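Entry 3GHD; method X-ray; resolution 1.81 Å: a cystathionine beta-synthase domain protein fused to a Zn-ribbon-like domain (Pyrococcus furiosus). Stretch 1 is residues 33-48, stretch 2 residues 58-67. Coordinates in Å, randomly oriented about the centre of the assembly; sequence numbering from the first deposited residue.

Stretch 1 (33-48) EILGVVTERDILDKVV
Stretch 2 58-67: KVEEIMTKNP

Residues 33-39 form a strand that runs directly into a helix, 40-48; the second stretch packs against both, its short strand at Thr-64 and Lys-65 pairing antiparallel with the first. Val-37 and Thr-64 are a hydrogen-bonded pair (CA-CA 5.5 Å): Thr-64 N donates to Val-37 O at 2.9 Å, and Val-37 N to Thr-64 O at 3.0 Å. Two residues along each chain, Asn-66 N donates to Leu-35 O at 3.0 Å. The Asn-66 side chain, chi1 t and chi2 near 0°, points toward the first strand, and its ND2 donates to Ile-34 O at 3.1 Å, so the amide extends the ladder.

Between these bonds Gly-36 (phi/psi 179/-165) faces Lys-65 at a CA-CA distance of 4.3 Å, with its CA 3.0 Å from Thr-64 O. A CB here would clash with that oxygen and with Met-63 CG; glycine permits the close approach.

At the helix, Lys-46, chi1 m and then extended through three t angles, carries NZ to 3.0 Å from Ile-62 O, which it binds. Thr-39 (chi1 p) caps the helix, its OG1 accepting from Asp-42 N at 3.1 Å, while Asp-42 OD2 accepts from Thr-39 N at 3.0 Å. A water donates to Asp-42 OD2 (2.6 Å) and Val-37 O (3.2 Å) and accepts from Thr-64 OG1 (3.0 Å), linking cap and ladder.

Packing centres on Ile-62 (-127/8; chi1 p, chi2 t), buried and pointing toward the first stretch. Its CD1 lies 3.6 Å from Val-47 CG2, 3.7 Å from Val-38 CG1 and 4.3 Å from Ile-43 CG1, an apolar pocket suited to a branched aliphatic chain. Val-38 (chi1 t) places CG2 3.4 Å from Met-63 CB and 4.0 Å from Val-59 CB. Selenomethionine Met-63 (p, t, t) extends its SE to 4.0 Å from Leu-35 CB. Together the stretches bury 683 Å².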

# COMPACT_ATOMS: atom_id res chain seq x y z
N GLU A 33 -3.64 21.26 27.12
CA GLU A 33 -2.43 21.90 26.57
C GLU A 33 -1.79 21.08 25.44
O GLU A 33 -1.44 19.93 25.65
CB GLU A 33 -1.38 22.04 27.69
CG GLU A 33 -0.14 22.85 27.32
CD GLU A 33 0.98 22.79 28.38
OE1 GLU A 33 2.11 23.24 28.09
OE2 GLU A 33 0.76 22.27 29.50
N ILE A 34 -1.65 21.69 24.26
CA ILE A 34 -0.92 21.07 23.14
C ILE A 34 0.58 21.22 23.36
O ILE A 34 1.13 22.33 23.31
CB ILE A 34 -1.26 21.71 21.78
CG1 ILE A 34 -2.78 21.64 21.55
CG2 ILE A 34 -0.44 21.01 20.65
CD1 ILE A 34 -3.21 22.13 20.17
N LEU A 35 1.23 20.08 23.60
CA LEU A 35 2.66 20.04 23.90
C LEU A 35 3.53 20.02 22.62
O LEU A 35 4.62 20.60 22.58
CB LEU A 35 2.99 18.80 24.76
CG LEU A 35 2.31 18.65 26.12
CD1 LEU A 35 2.79 17.35 26.77
CD2 LEU A 35 2.59 19.83 27.03
N GLY A 36 3.07 19.34 21.59
CA GLY A 36 3.84 19.20 20.37
C GLY A 36 3.12 18.36 19.31
O GLY A 36 1.92 18.08 19.43
N VAL A 37 3.89 17.93 18.32
CA VAL A 37 3.39 17.12 17.21
C VAL A 37 4.44 16.01 16.86
O VAL A 37 5.67 16.23 16.98
CB VAL A 37 3.10 18.06 16.01
CG1 VAL A 37 4.40 18.73 15.56
CG2 VAL A 37 2.35 17.35 14.83
N VAL A 38 3.94 14.84 16.45
CA VAL A 38 4.74 13.70 15.97
C VAL A 38 4.19 13.30 14.57
O VAL A 38 2.97 13.29 14.31
CB VAL A 38 4.77 12.52 16.98
CG1 VAL A 38 5.48 11.31 16.38
CG2 VAL A 38 5.44 12.91 18.37
N THR A 39 5.09 13.18 13.60
CA THR A 39 4.75 12.82 12.25
C THR A 39 5.23 11.42 11.97
O THR A 39 6.04 10.84 12.71
CB THR A 39 5.32 13.84 11.21
OG1 THR A 39 6.74 13.71 11.12
CG2 THR A 39 4.97 15.23 11.64
N GLU A 40 4.77 10.87 10.88
CA GLU A 40 5.27 9.57 10.42
C GLU A 40 6.75 9.66 10.07
O GLU A 40 7.46 8.70 10.25
CB GLU A 40 4.41 9.04 9.24
CG GLU A 40 2.99 8.72 9.68
CD GLU A 40 2.17 7.94 8.67
OE1 GLU A 40 2.29 8.33 7.52
OE2 GLU A 40 1.42 6.96 9.04
N ARG A 41 7.25 10.81 9.60
CA ARG A 41 8.67 10.96 9.34
C ARG A 41 9.45 10.88 10.64
O ARG A 41 10.51 10.22 10.71
CB ARG A 41 8.97 12.31 8.68
CG ARG A 41 8.77 12.22 7.18
CD ARG A 41 10.08 12.16 6.47
NE ARG A 41 10.86 11.00 6.75
CZ ARG A 41 10.72 9.81 6.14
NH1 ARG A 41 11.54 8.81 6.43
NH2 ARG A 41 9.85 9.67 5.16
N ASP A 42 8.91 11.54 11.66
CA ASP A 42 9.46 11.42 13.03
C ASP A 42 9.59 9.97 13.49
O ASP A 42 10.62 9.55 14.13
CB ASP A 42 8.64 12.21 14.05
CG ASP A 42 8.75 13.73 13.86
OD1 ASP A 42 9.82 14.21 13.44
OD2 ASP A 42 7.76 14.42 14.12
N ILE A 43 8.52 9.24 13.26
CA ILE A 43 8.42 7.83 13.63
C ILE A 43 9.48 6.98 12.92
O ILE A 43 10.26 6.26 13.60
CB ILE A 43 7.02 7.24 13.46
CG1 ILE A 43 6.03 7.87 14.44
CG2 ILE A 43 7.10 5.72 13.58
CD1 ILE A 43 4.60 7.41 14.23
N LEU A 44 9.63 7.18 11.64
CA LEU A 44 10.60 6.44 10.85
C LEU A 44 12.02 6.87 11.16
O LEU A 44 12.88 6.04 11.39
CB LEU A 44 10.30 6.62 9.35
CG LEU A 44 9.05 5.92 8.74
CD1 LEU A 44 8.71 6.65 7.39
CD2 LEU A 44 9.27 4.39 8.59
N ASP A 45 12.24 8.18 11.24
CA ASP A 45 13.60 8.74 11.34
C ASP A 45 14.16 8.74 12.74
O ASP A 45 15.37 8.54 12.91
CB ASP A 45 13.66 10.15 10.77
CG ASP A 45 13.30 10.21 9.29
OD1 ASP A 45 13.33 9.14 8.65
OD2 ASP A 45 12.99 11.33 8.76
N LYS A 46 13.31 8.96 13.73
CA LYS A 46 13.74 9.05 15.09
C LYS A 46 13.58 7.76 15.87
O LYS A 46 14.24 7.59 16.92
CB LYS A 46 13.03 10.18 15.82
CG LYS A 46 13.26 11.56 15.22
CD LYS A 46 12.33 12.54 15.85
CE LYS A 46 12.83 13.93 15.72
NZ LYS A 46 12.02 14.85 16.55
N VAL A 47 12.79 6.83 15.36
CA VAL A 47 12.59 5.57 16.07
C VAL A 47 13.10 4.34 15.31
O VAL A 47 14.04 3.67 15.76
CB VAL A 47 11.12 5.37 16.47
CG1 VAL A 47 11.00 4.20 17.45
CG2 VAL A 47 10.53 6.67 17.06
N VAL A 48 12.47 4.04 14.18
CA VAL A 48 12.80 2.85 13.40
C VAL A 48 14.25 2.85 12.91
O VAL A 48 14.98 1.89 13.17
CB VAL A 48 11.81 2.71 12.18
CG1 VAL A 48 12.10 1.45 11.39
CG2 VAL A 48 10.32 2.75 12.70
N LYS A 58 7.79 6.62 24.11
CA LYS A 58 6.61 7.44 24.35
C LYS A 58 6.66 8.62 23.38
O LYS A 58 7.75 9.18 23.15
CB LYS A 58 6.54 7.88 25.82
CG LYS A 58 6.56 6.68 26.76
CD LYS A 58 6.34 7.03 28.21
CE LYS A 58 7.58 6.81 29.11
NZ LYS A 58 8.48 8.02 29.24
N VAL A 59 5.51 8.98 22.79
CA VAL A 59 5.48 10.02 21.74
C VAL A 59 6.06 11.35 22.20
O VAL A 59 6.63 12.08 21.39
CB VAL A 59 4.06 10.26 21.10
CG1 VAL A 59 3.72 9.18 20.05
CG2 VAL A 59 2.96 10.48 22.19
N GLU A 60 5.91 11.67 23.48
CA GLU A 60 6.55 12.85 24.07
C GLU A 60 8.08 12.86 23.80
O GLU A 60 8.66 13.93 23.59
CB GLU A 60 6.27 12.90 25.57
CG GLU A 60 6.97 11.79 26.36
CD GLU A 60 6.57 11.73 27.83
OE1 GLU A 60 6.95 10.72 28.47
OE2 GLU A 60 5.91 12.67 28.34
N GLU A 61 8.69 11.67 23.75
CA GLU A 61 10.13 11.53 23.50
C GLU A 61 10.59 11.89 22.09
O GLU A 61 11.79 12.10 21.89
CB GLU A 61 10.63 10.11 23.82
CG GLU A 61 10.22 9.53 25.18
CD GLU A 61 10.75 8.11 25.35
OE1 GLU A 61 11.81 7.78 24.74
OE2 GLU A 61 10.12 7.32 26.10
N ILE A 62 9.68 11.97 21.10
CA ILE A 62 10.10 12.32 19.73
C ILE A 62 9.33 13.49 19.09
O ILE A 62 9.53 13.77 17.89
CB ILE A 62 10.03 11.12 18.77
CG1 ILE A 62 8.59 10.62 18.63
CG2 ILE A 62 10.90 9.99 19.21
CD1 ILE A 62 8.43 9.51 17.60
N MSE A 63 8.47 14.17 19.84
CA MSE A 63 7.70 15.26 19.24
C MSE A 63 8.54 16.49 19.08
O MSE A 63 9.52 16.71 19.80
CB MSE A 63 6.48 15.60 20.09
CG MSE A 63 6.83 16.29 21.38
SE MSE A 63 5.38 16.43 22.68
CE MSE A 63 6.47 16.91 24.27
N THR A 64 8.15 17.30 18.10
CA THR A 64 8.56 18.70 18.02
C THR A 64 7.69 19.52 18.95
O THR A 64 6.48 19.26 19.04
CB THR A 64 8.38 19.19 16.59
OG1 THR A 64 9.26 18.44 15.76
CG2 THR A 64 8.69 20.71 16.44
N LYS A 65 8.30 20.46 19.67
CA LYS A 65 7.58 21.36 20.57
C LYS A 65 6.61 22.22 19.76
O LYS A 65 6.93 22.63 18.64
CB LYS A 65 8.55 22.26 21.38
N ASN A 66 5.43 22.45 20.33
CA ASN A 66 4.39 23.31 19.74
C ASN A 66 4.97 24.69 19.40
O ASN A 66 5.26 25.46 20.31
CB ASN A 66 3.22 23.45 20.73
CG ASN A 66 2.04 24.23 20.16
OD1 ASN A 66 2.06 24.68 19.02
ND2 ASN A 66 1.02 24.39 20.96
N PRO A 67 5.12 25.00 18.09
CA PRO A 67 5.70 26.30 17.70
C PRO A 67 4.71 27.46 17.76
O PRO A 67 5.10 28.59 17.50
CB PRO A 67 6.16 26.05 16.26
CG PRO A 67 5.25 25.05 15.74
CD PRO A 67 4.80 24.18 16.90
O HOH W 1 7.19 16.91 14.20